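Local coordinates for protein putative glycosyl hydrolase (Bacteroides thetaiotaomicron VPI-5482, PDB 3K11) that is probably a glycoside hydrolase of family 88, although its substrate and its exact reaction remain unknown, at residues A[77-91]-A[394-406]. Residues are numbered along the deposited sequence; the frame is centred on the assembly and turned at random. Where two conformers were deposited one is given.
Sequences FRLASYEWGVTYSAL and VYAAHGYGPVLWA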
ATOM      1  N   PHE A  77      28.339  19.982 -14.798  1.00 27.36           N
ATOM      2  CA  PHE A  77      27.006  20.555 -14.701  1.00 26.74           C
ATOM      3  C   PHE A  77      26.899  21.897 -15.414  1.00 27.51           C
ATOM      4  O   PHE A  77      27.831  22.707 -15.332  1.00 26.55           O
ATOM      5  CB  PHE A  77      26.676  20.768 -13.244  1.00 25.87           C
ATOM      6  CG  PHE A  77      26.862  19.537 -12.423  1.00 25.64           C
ATOM      7  CD1 PHE A  77      26.004  18.452 -12.605  1.00 27.08           C
ATOM      8  CD2 PHE A  77      27.953  19.414 -11.561  1.00 25.83           C
ATOM      9  CE1 PHE A  77      26.217  17.278 -11.910  1.00 24.96           C
ATOM     10  CE2 PHE A  77      28.148  18.260 -10.843  1.00 26.52           C
ATOM     11  CZ  PHE A  77      27.255  17.179 -11.024  1.00 20.84           C
ATOM     12  N   ARG A  78      25.760  22.121 -16.085  0.70 29.14           N
ATOM     13  CA  ARG A  78      25.497  23.360 -16.848  0.70 27.21           C
ATOM     14  C   ARG A  78      25.200  24.481 -15.870  0.70 27.41           C
ATOM     15  O   ARG A  78      24.532  24.261 -14.852  0.70 28.42           O
ATOM     16  CB  ARG A  78      24.314  23.151 -17.818  0.70 29.15           C
ATOM     17  CG  ARG A  78      24.601  22.203 -18.976  0.70 27.57           C
ATOM     18  CD  ARG A  78      23.355  21.619 -19.685  0.70 32.37           C
ATOM     19  NE  ARG A  78      22.641  20.685 -18.790  0.70 41.64           N
ATOM     20  CZ  ARG A  78      21.333  20.715 -18.478  0.70 37.56           C
ATOM     21  NH1 ARG A  78      20.489  21.598 -19.032  0.70 40.97           N
ATOM     22  NH2 ARG A  78      20.858  19.822 -17.616  0.70 28.71           N
ATOM     23  N   LEU A  79      25.737  25.667 -16.144  1.00 23.81           N
ATOM     24  CA  LEU A  79      25.555  26.831 -15.270  1.00 25.34           C
ATOM     25  C   LEU A  79      24.166  27.451 -15.236  1.00 26.87           C
ATOM     26  O   LEU A  79      23.829  28.117 -14.258  1.00 25.45           O
ATOM     27  CB  LEU A  79      26.538  27.951 -15.661  1.00 25.50           C
ATOM     28  CG  LEU A  79      28.027  27.786 -15.337  1.00 26.11           C
ATOM     29  CD1 LEU A  79      28.901  28.963 -15.906  1.00 19.72           C
ATOM     30  CD2 LEU A  79      28.222  27.754 -13.832  1.00 25.10           C
ATOM     31  N   ALA A  80      23.391  27.286 -16.305  1.00 24.71           N
ATOM     32  CA  ALA A  80      22.106  27.973 -16.392  1.00 25.92           C
ATOM     33  C   ALA A  80      20.961  27.052 -16.709  1.00 22.17           C
ATOM     34  O   ALA A  80      19.931  27.493 -17.239  1.00 23.51           O
ATOM     35  CB  ALA A  80      22.158  29.087 -17.371  1.00 24.22           C
ATOM     36  N   SER A  81      21.086  25.793 -16.286  1.00 23.78           N
ATOM     37  CA  SER A  81      19.987  24.881 -16.395  1.00 24.45           C
ATOM     38  C   SER A  81      19.019  25.183 -15.223  1.00 25.98           C
ATOM     39  O   SER A  81      19.380  25.868 -14.269  1.00 24.28           O
ATOM     40  CB  SER A  81      20.512  23.480 -16.212  1.00 25.83           C
ATOM     41  OG  SER A  81      21.037  23.349 -14.909  1.00 24.23           O
ATOM     42  N   TYR A  82      17.793  24.671 -15.276  1.00 25.85           N
ATOM     43  CA  TYR A  82      16.898  24.926 -14.138  1.00 25.54           C
ATOM     44  C   TYR A  82      17.425  24.256 -12.885  1.00 25.39           C
ATOM     45  O   TYR A  82      17.276  24.791 -11.794  1.00 26.62           O
ATOM     46  CB  TYR A  82      15.468  24.492 -14.449  1.00 26.55           C
ATOM     47  CG  TYR A  82      15.184  23.019 -14.481  1.00 26.28           C
ATOM     48  CD1 TYR A  82      14.905  22.334 -13.301  1.00 27.49           C
ATOM     49  CD2 TYR A  82      15.064  22.333 -15.654  1.00 29.22           C
ATOM     50  CE1 TYR A  82      14.601  21.007 -13.313  1.00 29.20           C
ATOM     51  CE2 TYR A  82      14.750  21.002 -15.662  1.00 30.69           C
ATOM     52  CZ  TYR A  82      14.537  20.339 -14.476  1.00 26.58           C
ATOM     53  OH  TYR A  82      14.156  18.998 -14.451  1.00 33.48           O
ATOM     54  N   GLU A  83      18.090  23.109 -13.066  1.00 23.04           N
ATOM     55  CA  GLU A  83      18.741  22.416 -11.935  1.00 23.28           C
ATOM     56  C   GLU A  83      19.704  23.337 -11.226  1.00 25.27           C
ATOM     57  O   GLU A  83      19.761  23.380  -9.990  1.00 23.83           O
ATOM     58  CB  GLU A  83      19.430  21.124 -12.377  1.00 24.21           C
ATOM     59  CG  GLU A  83      18.540  20.096 -13.045  1.00 21.97           C
ATOM     60  CD  GLU A  83      18.607  20.139 -14.556  1.00 27.54           C
ATOM     61  OE1 GLU A  83      18.339  21.189 -15.139  1.00 25.33           O
ATOM     62  OE2 GLU A  83      18.896  19.092 -15.163  1.00 30.06           O
ATOM     63  N   TRP A  84      20.472  24.107 -11.991  1.00 23.78           N
ATOM     64  CA  TRP A  84      21.418  25.005 -11.340  1.00 24.53           C
ATOM     65  C   TRP A  84      20.730  26.238 -10.777  1.00 24.94           C
ATOM     66  O   TRP A  84      21.212  26.802  -9.802  1.00 26.41           O
ATOM     67  CB  TRP A  84      22.632  25.319 -12.262  1.00 23.34           C
ATOM     68  CG  TRP A  84      23.883  24.955 -11.556  1.00 25.89           C
ATOM     69  CD1 TRP A  84      24.887  25.767 -11.179  1.00 25.31           C
ATOM     70  CD2 TRP A  84      24.186  23.660 -11.005  1.00 25.94           C
ATOM     71  NE1 TRP A  84      25.826  25.066 -10.489  1.00 26.25           N
ATOM     72  CE2 TRP A  84      25.419  23.768 -10.353  1.00 25.82           C
ATOM     73  CE3 TRP A  84      23.524  22.432 -10.998  1.00 24.89           C
ATOM     74  CZ2 TRP A  84      26.022  22.690  -9.724  1.00 26.43           C
ATOM     75  CZ3 TRP A  84      24.129  21.340 -10.360  1.00 25.22           C
ATOM     76  CH2 TRP A  84      25.351  21.488  -9.727  1.00 28.17           C
ATOM     77  N   GLY A  85      19.593  26.647 -11.365  1.00 24.90           N
ATOM     78  CA  GLY A  85      18.750  27.674 -10.742  1.00 22.50           C
ATOM     79  C   GLY A  85      18.449  27.257  -9.297  1.00 24.69           C
ATOM     80  O   GLY A  85      18.536  28.071  -8.346  1.00 25.46           O
ATOM     81  N   VAL A  86      18.148  25.983  -9.103  1.00 23.66           N
ATOM     82  CA  VAL A  86      17.913  25.511  -7.736  1.00 22.45           C
ATOM     83  C   VAL A  86      19.189  25.629  -6.898  1.00 22.03           C
ATOM     84  O   VAL A  86      19.182  26.112  -5.735  1.00 23.72           O
ATOM     85  CB  VAL A  86      17.351  24.056  -7.719  1.00 23.09           C
ATOM     86  CG1 VAL A  86      17.103  23.608  -6.253  1.00 23.26           C
ATOM     87  CG2 VAL A  86      16.101  23.953  -8.573  1.00 25.92           C
ATOM     88  N   THR A  87      20.325  25.242  -7.477  1.00 23.81           N
ATOM     89  CA  THR A  87      21.607  25.316  -6.755  1.00 24.16           C
ATOM     90  C   THR A  87      21.904  26.737  -6.319  1.00 24.31           C
ATOM     91  O   THR A  87      22.371  26.974  -5.185  1.00 24.40           O
ATOM     92  CB  THR A  87      22.738  24.770  -7.621  1.00 24.66           C
ATOM     93  OG1 THR A  87      22.486  23.389  -7.908  1.00 23.19           O
ATOM     94  CG2 THR A  87      24.132  24.935  -6.934  1.00 22.86           C
ATOM     95  N   TYR A  88      21.661  27.694  -7.208  1.00 21.74           N
ATOM     96  CA  TYR A  88      21.926  29.091  -6.842  1.00 22.79           C
ATOM     97  C   TYR A  88      21.060  29.553  -5.658  1.00 24.30           C
ATOM     98  O   TYR A  88      21.548  30.217  -4.744  1.00 26.09           O
ATOM     99  CB  TYR A  88      21.700  30.023  -8.030  1.00 25.44           C
ATOM    100  CG  TYR A  88      22.649  29.795  -9.183  1.00 24.68           C
ATOM    101  CD1 TYR A  88      24.034  29.804  -8.991  1.00 27.65           C
ATOM    102  CD2 TYR A  88      22.167  29.604 -10.471  1.00 25.03           C
ATOM    103  CE1 TYR A  88      24.895  29.583 -10.057  1.00 25.41           C
ATOM    104  CE2 TYR A  88      23.030  29.380 -11.539  1.00 24.45           C
ATOM    105  CZ  TYR A  88      24.387  29.391 -11.334  1.00 26.79           C
ATOM    106  OH  TYR A  88      25.253  29.167 -12.392  1.00 27.14           O
ATOM    107  N   SER A  89      19.765  29.235  -5.696  1.00 22.67           N
ATOM    108  CA  SER A  89      18.864  29.560  -4.566  1.00 23.87           C
ATOM    109  C   SER A  89      19.307  28.875  -3.287  1.00 24.13           C
ATOM    110  O   SER A  89      19.286  29.491  -2.209  1.00 24.95           O
ATOM    111  CB  SER A  89      17.380  29.219  -4.879  1.00 22.44           C
ATOM    112  OG  SER A  89      16.730  30.272  -5.618  1.00 24.91           O
ATOM    113  N   ALA A  90      19.708  27.612  -3.399  1.00 24.24           N
ATOM    114  CA  ALA A  90      20.231  26.860  -2.247  1.00 25.31           C
ATOM    115  C   ALA A  90      21.411  27.537  -1.576  1.00 25.25           C
ATOM    116  O   ALA A  90      21.493  27.643  -0.326  1.00 26.70           O
ATOM    117  CB  ALA A  90      20.618  25.459  -2.689  1.00 24.29           C
ATOM    118  N   LEU A  91      22.361  27.975  -2.394  1.00 24.33           N
ATOM    119  CA  LEU A  91      23.592  28.609  -1.881  1.00 25.57           C
ATOM    120  C   LEU A  91      23.357  29.988  -1.294  1.00 26.82           C
ATOM    121  O   LEU A  91      24.020  30.374  -0.308  1.00 26.08           O
ATOM    122  CB  LEU A  91      24.645  28.648  -2.995  1.00 26.07           C
ATOM    123  CG  LEU A  91      25.236  27.265  -3.337  1.00 24.87           C
ATOM    124  CD1 LEU A  91      26.068  27.334  -4.645  1.00 20.44           C
ATOM    125  CD2 LEU A  91      26.033  26.643  -2.138  1.00 23.49           C
ATOM    126  N   VAL A 394      24.836   9.838 -10.934  1.00 23.33           N
ATOM    127  CA  VAL A 394      25.534  10.895 -10.186  1.00 22.88           C
ATOM    128  C   VAL A 394      25.561  12.218 -10.890  1.00 22.32           C
ATOM    129  O   VAL A 394      25.621  13.276 -10.233  1.00 24.28           O
ATOM    130  CB  VAL A 394      26.963  10.462  -9.822  1.00 25.20           C
ATOM    131  CG1 VAL A 394      26.895   9.295  -8.784  1.00 24.60           C
ATOM    132  CG2 VAL A 394      27.755  10.130 -11.104  1.00 22.01           C
ATOM    133  N   TYR A 395      25.518  12.191 -12.213  1.00 23.17           N
ATOM    134  CA  TYR A 395      25.518  13.436 -12.951  1.00 21.39           C
ATOM    135  C   TYR A 395      24.150  14.073 -13.213  1.00 24.77           C
ATOM    136  O   TYR A 395      24.079  15.095 -13.891  1.00 25.37           O
ATOM    137  CB  TYR A 395      26.259  13.268 -14.268  1.00 26.32           C
ATOM    138  CG  TYR A 395      27.723  12.997 -14.033  1.00 26.63           C
ATOM    139  CD1 TYR A 395      28.519  13.970 -13.447  1.00 32.14           C
ATOM    140  CD2 TYR A 395      28.297  11.765 -14.354  1.00 27.59           C
ATOM    141  CE1 TYR A 395      29.845  13.752 -13.196  1.00 31.62           C
ATOM    142  CE2 TYR A 395      29.651  11.538 -14.098  1.00 28.66           C
ATOM    143  CZ  TYR A 395      30.408  12.549 -13.516  1.00 33.92           C
ATOM    144  OH  TYR A 395      31.771  12.402 -13.263  1.00 38.02           O
ATOM    145  N   ALA A 396      23.062  13.447 -12.738  1.00 25.64           N
ATOM    146  CA  ALA A 396      21.749  14.091 -12.747  1.00 23.71           C
ATOM    147  C   ALA A 396      21.918  15.319 -11.880  1.00 22.94           C
ATOM    148  O   ALA A 396      22.182  15.197 -10.668  1.00 23.24           O
ATOM    149  CB  ALA A 396      20.712  13.174 -12.153  1.00 21.65           C
ATOM    150  N   ALA A 397      21.721  16.495 -12.465  1.00 22.73           N
ATOM    151  CA  ALA A 397      22.014  17.749 -11.766  1.00 23.47           C
ATOM    152  C   ALA A 397      20.998  18.070 -10.651  1.00 24.02           C
ATOM    153  O   ALA A 397      21.224  18.911  -9.767  1.00 22.18           O
ATOM    154  CB  ALA A 397      22.050  18.892 -12.751  1.00 21.49           C
ATOM    155  N   HIS A 398      19.875  17.386 -10.690  1.00 22.33           N
ATOM    156  CA  HIS A 398      18.749  17.665  -9.819  1.00 24.58           C
ATOM    157  C   HIS A 398      19.034  17.384  -8.382  1.00 25.76           C
ATOM    158  O   HIS A 398      18.278  17.830  -7.530  1.00 26.66           O
ATOM    159  CB  HIS A 398      17.569  16.762 -10.183  1.00 25.15           C
ATOM    160  CG  HIS A 398      17.258  16.754 -11.631  1.00 23.39           C
ATOM    161  ND1 HIS A 398      17.994  16.035 -12.536  1.00 25.90           N
ATOM    162  CD2 HIS A 398      16.309  17.415 -12.344  1.00 26.11           C
ATOM    163  CE1 HIS A 398      17.514  16.263 -13.747  1.00 24.28           C
ATOM    164  NE2 HIS A 398      16.467  17.055 -13.647  1.00 24.56           N
ATOM    165  N   GLY A 399      20.063  16.579  -8.102  1.00 23.40           N
ATOM    166  CA  GLY A 399      20.344  16.243  -6.709  1.00 26.48           C
ATOM    167  C   GLY A 399      21.045  17.329  -5.925  1.00 24.46           C
ATOM    168  O   GLY A 399      20.927  17.416  -4.695  1.00 26.92           O
ATOM    169  N   TYR A 400      21.790  18.179  -6.632  1.00 22.92           N
ATOM    170  CA  TYR A 400      22.786  19.028  -5.961  1.00 23.56           C
ATOM    171  C   TYR A 400      22.160  20.184  -5.169  1.00 22.19           C
ATOM    172  O   TYR A 400      22.475  20.352  -3.970  1.00 22.92           O
ATOM    173  CB  TYR A 400      23.858  19.476  -7.004  1.00 24.16           C
ATOM    174  CG  TYR A 400      24.642  18.253  -7.397  1.00 26.30           C
ATOM    175  CD1 TYR A 400      25.673  17.794  -6.595  1.00 25.22           C
ATOM    176  CD2 TYR A 400      24.221  17.443  -8.437  1.00 23.58           C
ATOM    177  CE1 TYR A 400      26.324  16.577  -6.867  1.00 23.04           C
ATOM    178  CE2 TYR A 400      24.889  16.224  -8.727  1.00 25.92           C
ATOM    179  CZ  TYR A 400      25.936  15.818  -7.940  1.00 26.50           C
ATOM    180  OH  TYR A 400      26.571  14.611  -8.172  1.00 22.71           O
ATOM    181  N   GLY A 401      21.315  20.974  -5.842  1.00 21.67           N
ATOM    182  CA  GLY A 401      20.623  22.118  -5.236  1.00 22.60           C
ATOM    183  C   GLY A 401      19.870  21.695  -4.002  1.00 23.72           C
ATOM    184  O   GLY A 401      20.023  22.260  -2.923  1.00 23.40           O
ATOM    185  N   PRO A 402      19.020  20.706  -4.166  1.00 22.05           N
ATOM    186  CA  PRO A 402      18.241  20.236  -3.034  1.00 22.37           C
ATOM    187  C   PRO A 402      19.022  19.748  -1.828  1.00 22.83           C
ATOM    188  O   PRO A 402      18.663  20.062  -0.725  1.00 24.08           O
ATOM    189  CB  PRO A 402      17.375  19.165  -3.644  1.00 22.71           C
ATOM    190  CG  PRO A 402      17.176  19.574  -5.059  1.00 23.96           C
ATOM    191  CD  PRO A 402      18.545  20.153  -5.441  1.00 23.92           C
ATOM    192  N   VAL A 403      20.121  19.028  -2.033  1.00 24.28           N
ATOM    193  CA  VAL A 403      20.929  18.578  -0.917  1.00 23.63           C
ATOM    194  C   VAL A 403      21.522  19.775  -0.217  1.00 22.89           C
ATOM    195  O   VAL A 403      21.569  19.823   1.016  1.00 23.73           O
ATOM    196  CB  VAL A 403      22.006  17.570  -1.408  1.00 24.99           C
ATOM    197  CG1 VAL A 403      23.078  17.337  -0.336  1.00 21.44           C
ATOM    198  CG2 VAL A 403      21.298  16.241  -1.827  1.00 22.25           C
ATOM    199  N   LEU A 404      22.044  20.721  -0.991  1.00 22.03           N
ATOM    200  CA  LEU A 404      22.639  21.919  -0.385  1.00 23.92           C
ATOM    201  C   LEU A 404      21.619  22.720   0.412  1.00 25.00           C
ATOM    202  O   LEU A 404      21.891  23.190   1.519  1.00 22.47           O
ATOM    203  CB  LEU A 404      23.266  22.824  -1.466  1.00 24.19           C
ATOM    204  CG  LEU A 404      24.549  22.290  -2.155  1.00 27.38           C
ATOM    205  CD1 LEU A 404      24.859  23.068  -3.478  1.00 22.40           C
ATOM    206  CD2 LEU A 404      25.762  22.383  -1.184  1.00 20.63           C
ATOM    207  N   TRP A 405      20.449  22.880  -0.174  1.00 22.27           N
ATOM    208  CA  TRP A 405      19.377  23.688   0.427  1.00 22.23           C
ATOM    209  C   TRP A 405      18.854  22.993   1.676  1.00 23.23           C
ATOM    210  O   TRP A 405      18.690  23.619   2.713  1.00 24.66           O
ATOM    211  CB  TRP A 405      18.247  23.878  -0.587  1.00 24.04           C
ATOM    212  CG  TRP A 405      17.515  25.192  -0.511  1.00 22.60           C
ATOM    213  CD1 TRP A 405      17.496  26.077   0.516  1.00 24.43           C
ATOM    214  CD2 TRP A 405      16.666  25.732  -1.517  1.00 22.88           C
ATOM    215  NE1 TRP A 405      16.698  27.136   0.213  1.00 24.81           N
ATOM    216  CE2 TRP A 405      16.158  26.946  -1.026  1.00 22.38           C
ATOM    217  CE3 TRP A 405      16.302  25.320  -2.799  1.00 23.01           C
ATOM    218  CZ2 TRP A 405      15.278  27.722  -1.753  1.00 25.29           C
ATOM    219  CZ3 TRP A 405      15.446  26.096  -3.525  1.00 23.28           C
ATOM    220  CH2 TRP A 405      14.917  27.266  -2.995  1.00 21.87           C
ATOM    221  N   ALA A 406      18.635  21.686   1.586  1.00 21.36           N
ATOM    222  CA  ALA A 406      18.224  20.912   2.768  1.00 23.79           C
ATOM    223  C   ALA A 406      19.221  20.996   3.938  1.00 24.18           C
ATOM    224  O   ALA A 406      18.853  21.166   5.112  1.00 23.13           O
ATOM    225  CB  ALA A 406      17.939  19.462   2.342  1.00 21.00           C
TER
HETATM  226  O   HOH W   1      20.138  20.990  -8.406  1.00 22.21           O
HETATM  227  O   HOH W   2      20.625  16.780 -15.147  1.00 25.36           O
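Trp-405 lays one face of its indole on the helix of Ala-90, whose CA sits 3.8 Å from the centroid of the five-membered ring, while Ser-89 CB covers the six-membered ring and Val-86 CG1 meets the edge. The imidazole of His-398 takes Glu-83 CG over a face, 3.7 Å from its centroid, with Tyr-82 OH at its edge. Bent at chi2 (98°), Glu-83 brings its OE2 to 3.5 Å from His-398 CE1. The Phe-77 ring lies obliquely against that of Tyr-400, planes at 50°, and turns an edge to Tyr-395 O. Between these groups helices 82-91 and 400-406 run nearly parallel, and at Gly-401 the CA lies 3.7 Å from Thr-87 CA. With an alanine at Trp-405, Ala-90 and Ser-89 would probably lose their cover and Tyr-334 its ring partner. Two waters bridge the interface: one donates to Glu-83 O and Ala-397 O and accepts from Gly-401 N, another joins Glu-83 OE2 to Ala-397 N. The two helices of this largely helical, 6-hairpin-clan domain thus meet mainly through apolar packing, with water linking backbone groups of both segments and tying the Glu-83 carboxylate to the facing backbone.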